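Local coordinates for cyclic nucleotide-binding domain (CNMP-BD) protein (Geobacter metallireducens, PDB 3MDP) that is of unknown exact function but has the fold of a cyclic nucleotide-binding domain and may act as a DNA-binding transcription factor, at residues F13-Q21 / A124-V133. Sequence-based numbering, arbitrary orientation. Where two conformers were deposited one is given.
Sequences FFASLTDEQ and ALGQVLMNNV
Asn132 carries the polar part of the contact, its amide nitrogen serving two acceptors in the turn of Phe13 and Ser16. ND2 donates to Phe13 O at 2.9 Å, tilted from the carbonyl plane, and more directly to Ser16 OG at 3.1 Å (N-H...O 166°), which lies almost in the amide plane. A water donates to Asn132 OD1 at 3.0 Å and touches Ser16 OG weakly. A leucine at Asn132 would probably leave Phe13 O and Ser16 OG without the donor they share. Apolar contacts continue along the helix. The Phe13 side chain swings CG away from the backbone N (chi1 -176°), which brings the ring to the helix. Its CE1 edge faces Val133 N at 3.6 Å; Asn132 CB, 3.6 Å from CD1, and Leu129 CD2, near CZ, approach obliquely, and the Asn132 amide is turned 73° from the ring. Leu17 CD2 sits against both methyls of Val128, 3.6 Å from CG1. Farther on, Gln21 and Leu125 pass side chain along side chain, pointing opposite ways, Gln21 CG 3.8 Å from Leu125 CD1. Gln21 also completes a capping box: its N donates to Thr18 OG1, while its OE1 accepts from Thr18 N, fixing the amide beside Leu125. Segment 13-21 thus runs beside helix 123-139, the last helix after the beta-roll; Phe13 also touches Leu50 of strand 49-55, Leu17 packs on helix 19-27, and Leu129 leans on helix 112-121, while Met130 meets Met130 of the second subunit.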
loop_
_atom_site.group_PDB
_atom_site.type_symbol
_atom_site.label_atom_id
_atom_site.label_comp_id
_atom_site.label_asym_id
_atom_site.label_seq_id
_atom_site.Cartn_x
_atom_site.Cartn_y
_atom_site.Cartn_z
ATOM N N PHE A 13 10.582 5.624 -4.912
ATOM C CA PHE A 13 9.851 4.566 -5.602
ATOM C C PHE A 13 10.753 3.799 -6.582
ATOM O O PHE A 13 10.590 2.603 -6.751
ATOM C CB PHE A 13 8.631 5.161 -6.309
ATOM C CG PHE A 13 7.761 4.160 -6.972
ATOM C CD1 PHE A 13 6.796 3.461 -6.249
ATOM C CD2 PHE A 13 7.881 3.917 -8.324
ATOM C CE1 PHE A 13 5.977 2.529 -6.862
ATOM C CE2 PHE A 13 7.071 2.972 -8.946
ATOM C CZ PHE A 13 6.107 2.282 -8.209
ATOM N N PHE A 14 11.723 4.498 -7.179
ATOM C CA PHE A 14 12.548 3.957 -8.227
ATOM C C PHE A 14 13.971 3.562 -7.813
ATOM O O PHE A 14 14.632 2.843 -8.580
ATOM C CB PHE A 14 12.691 5.001 -9.340
ATOM C CG PHE A 14 11.426 5.346 -10.002
ATOM C CD1 PHE A 14 10.861 4.480 -10.925
ATOM C CD2 PHE A 14 10.768 6.516 -9.692
ATOM C CE1 PHE A 14 9.676 4.793 -11.546
ATOM C CE2 PHE A 14 9.573 6.827 -10.312
ATOM C CZ PHE A 14 9.038 5.967 -11.244
ATOM N N ALA A 15 14.418 4.037 -6.637
ATOM C CA ALA A 15 15.804 3.926 -6.188
ATOM C C ALA A 15 16.315 2.455 -6.098
ATOM O O ALA A 15 17.506 2.218 -6.282
ATOM C CB ALA A 15 15.991 4.671 -4.836
ATOM N N SER A 16 15.408 1.512 -5.818
ATOM C CA SER A 16 15.701 0.062 -5.649
ATOM C C SER A 16 15.676 -0.768 -6.940
ATOM O O SER A 16 16.047 -1.940 -6.917
ATOM C CB SER A 16 14.684 -0.581 -4.678
ATOM O OG SER A 16 13.321 -0.538 -5.162
ATOM N N LEU A 17 15.209 -0.191 -8.048
ATOM C CA LEU A 17 15.080 -0.946 -9.314
ATOM C C LEU A 17 16.426 -1.222 -9.976
ATOM O O LEU A 17 17.367 -0.445 -9.859
ATOM C CB LEU A 17 14.177 -0.197 -10.295
ATOM C CG LEU A 17 12.733 0.057 -9.840
ATOM C CD1 LEU A 17 11.970 0.835 -10.886
ATOM C CD2 LEU A 17 11.999 -1.228 -9.521
ATOM N N THR A 18 16.519 -2.341 -10.683
ATOM C CA THR A 18 17.701 -2.611 -11.495
ATOM C C THR A 18 17.781 -1.631 -12.658
ATOM O O THR A 18 16.796 -0.972 -13.028
ATOM C CB THR A 18 17.661 -4.008 -12.116
ATOM O OG1 THR A 18 16.541 -4.074 -13.024
ATOM C CG2 THR A 18 17.533 -5.072 -11.036
ATOM N N ASP A 19 18.958 -1.571 -13.268
ATOM C CA ASP A 19 19.178 -0.678 -14.399
ATOM C C ASP A 19 18.257 -1.007 -15.568
ATOM O O ASP A 19 17.722 -0.095 -16.201
ATOM C CB ASP A 19 20.641 -0.739 -14.849
ATOM C CG ASP A 19 21.591 -0.113 -13.835
ATOM O OD1 ASP A 19 21.197 0.857 -13.131
ATOM O OD2 ASP A 19 22.742 -0.583 -13.763
ATOM N N GLU A 20 18.067 -2.298 -15.843
ATOM C CA GLU A 20 17.164 -2.727 -16.925
ATOM C C GLU A 20 15.735 -2.306 -16.610
ATOM O O GLU A 20 15.026 -1.788 -17.472
ATOM C CB GLU A 20 17.243 -4.249 -17.173
ATOM C CG GLU A 20 16.185 -4.779 -18.181
ATOM C CD GLU A 20 16.450 -6.202 -18.666
ATOM O OE1 GLU A 20 17.492 -6.420 -19.304
ATOM O OE2 GLU A 20 15.596 -7.093 -18.439
ATOM N N GLN A 21 15.311 -2.517 -15.368
ATOM C CA GLN A 21 13.974 -2.115 -14.953
ATOM C C GLN A 21 13.767 -0.593 -15.127
ATOM O O GLN A 21 12.718 -0.161 -15.590
ATOM C CB GLN A 21 13.687 -2.571 -13.516
ATOM C CG GLN A 21 13.510 -4.102 -13.349
ATOM C CD GLN A 21 13.564 -4.575 -11.883
ATOM O OE1 GLN A 21 13.948 -3.827 -10.983
ATOM N NE2 GLN A 21 13.144 -5.816 -11.648
ATOM N N ALA A 124 9.480 -10.499 -11.112
ATOM C CA ALA A 124 10.445 -9.721 -10.347
ATOM C C ALA A 124 10.031 -8.250 -10.313
ATOM O O ALA A 124 9.986 -7.656 -9.246
ATOM C CB ALA A 124 11.858 -9.880 -10.920
ATOM N N LEU A 125 9.727 -7.670 -11.472
ATOM C CA LEU A 125 9.243 -6.305 -11.509
ATOM C C LEU A 125 7.892 -6.167 -10.774
ATOM O O LEU A 125 7.719 -5.232 -10.006
ATOM C CB LEU A 125 9.171 -5.770 -12.942
ATOM C CG LEU A 125 8.849 -4.278 -13.069
ATOM C CD1 LEU A 125 9.895 -3.411 -12.373
ATOM C CD2 LEU A 125 8.711 -3.888 -14.537
ATOM N N GLY A 126 6.962 -7.097 -10.977
ATOM C CA GLY A 126 5.668 -7.088 -10.262
ATOM C C GLY A 126 5.792 -7.014 -8.745
ATOM O O GLY A 126 5.152 -6.188 -8.086
ATOM N N GLN A 127 6.650 -7.853 -8.189
ATOM C CA GLN A 127 6.918 -7.845 -6.750
ATOM C C GLN A 127 7.468 -6.488 -6.247
ATOM O O GLN A 127 7.020 -5.978 -5.221
ATOM C CB GLN A 127 7.909 -8.963 -6.382
ATOM C CG GLN A 127 7.289 -10.361 -6.280
ATOM N N VAL A 128 8.445 -5.920 -6.947
ATOM C CA VAL A 128 9.070 -4.692 -6.466
ATOM C C VAL A 128 8.106 -3.531 -6.590
ATOM O O VAL A 128 8.036 -2.706 -5.686
ATOM C CB VAL A 128 10.401 -4.352 -7.192
ATOM C CG1 VAL A 128 10.179 -4.168 -8.690
ATOM C CG2 VAL A 128 11.020 -3.103 -6.595
ATOM N N LEU A 129 7.387 -3.454 -7.720
ATOM C CA LEU A 129 6.411 -2.404 -7.925
ATOM C C LEU A 129 5.318 -2.420 -6.854
ATOM O O LEU A 129 4.948 -1.372 -6.332
ATOM C CB LEU A 129 5.779 -2.498 -9.307
ATOM C CG LEU A 129 6.720 -2.189 -10.494
ATOM C CD1 LEU A 129 5.956 -2.406 -11.789
ATOM C CD2 LEU A 129 7.300 -0.787 -10.441
HETATM N N MSE A 130 4.805 -3.595 -6.527
HETATM C CA MSE A 130 3.739 -3.682 -5.510
HETATM C C MSE A 130 4.262 -3.336 -4.133
HETATM O O MSE A 130 3.586 -2.642 -3.378
HETATM C CB MSE A 130 3.121 -5.075 -5.449
HETATM C CG MSE A 130 2.347 -5.468 -6.660
HETATM SE SE MSE A 130 0.957 -4.174 -7.111
HETATM C CE MSE A 130 0.036 -3.987 -5.518
ATOM N N ASN A 131 5.442 -3.849 -3.789
ATOM C CA ASN A 131 6.095 -3.458 -2.530
ATOM C C ASN A 131 6.213 -1.950 -2.417
ATOM O O ASN A 131 5.836 -1.333 -1.417
ATOM C CB ASN A 131 7.489 -4.094 -2.409
ATOM C CG ASN A 131 8.125 -3.821 -1.074
ATOM O OD1 ASN A 131 8.862 -2.852 -0.897
ATOM N ND2 ASN A 131 7.779 -4.611 -0.126
ATOM N N ASN A 132 6.749 -1.350 -3.471
ATOM C CA ASN A 132 7.002 0.088 -3.490
ATOM C C ASN A 132 5.747 0.945 -3.479
ATOM O O ASN A 132 5.737 2.021 -2.855
ATOM C CB ASN A 132 7.971 0.416 -4.635
ATOM C CG ASN A 132 9.383 -0.173 -4.378
ATOM O OD1 ASN A 132 9.604 -0.941 -3.415
ATOM N ND2 ASN A 132 10.325 0.166 -5.238
ATOM N N VAL A 133 4.694 0.478 -4.143
ATOM C CA VAL A 133 3.393 1.139 -4.066
ATOM C C VAL A 133 2.895 1.111 -2.622
ATOM O O VAL A 133 2.566 2.159 -2.050
ATOM C CB VAL A 133 2.374 0.479 -4.988
ATOM C CG1 VAL A 133 0.941 0.810 -4.540
ATOM C CG2 VAL A 133 2.623 0.897 -6.432
HETATM O O HOH W 1 12.051 -2.255 -2.408
#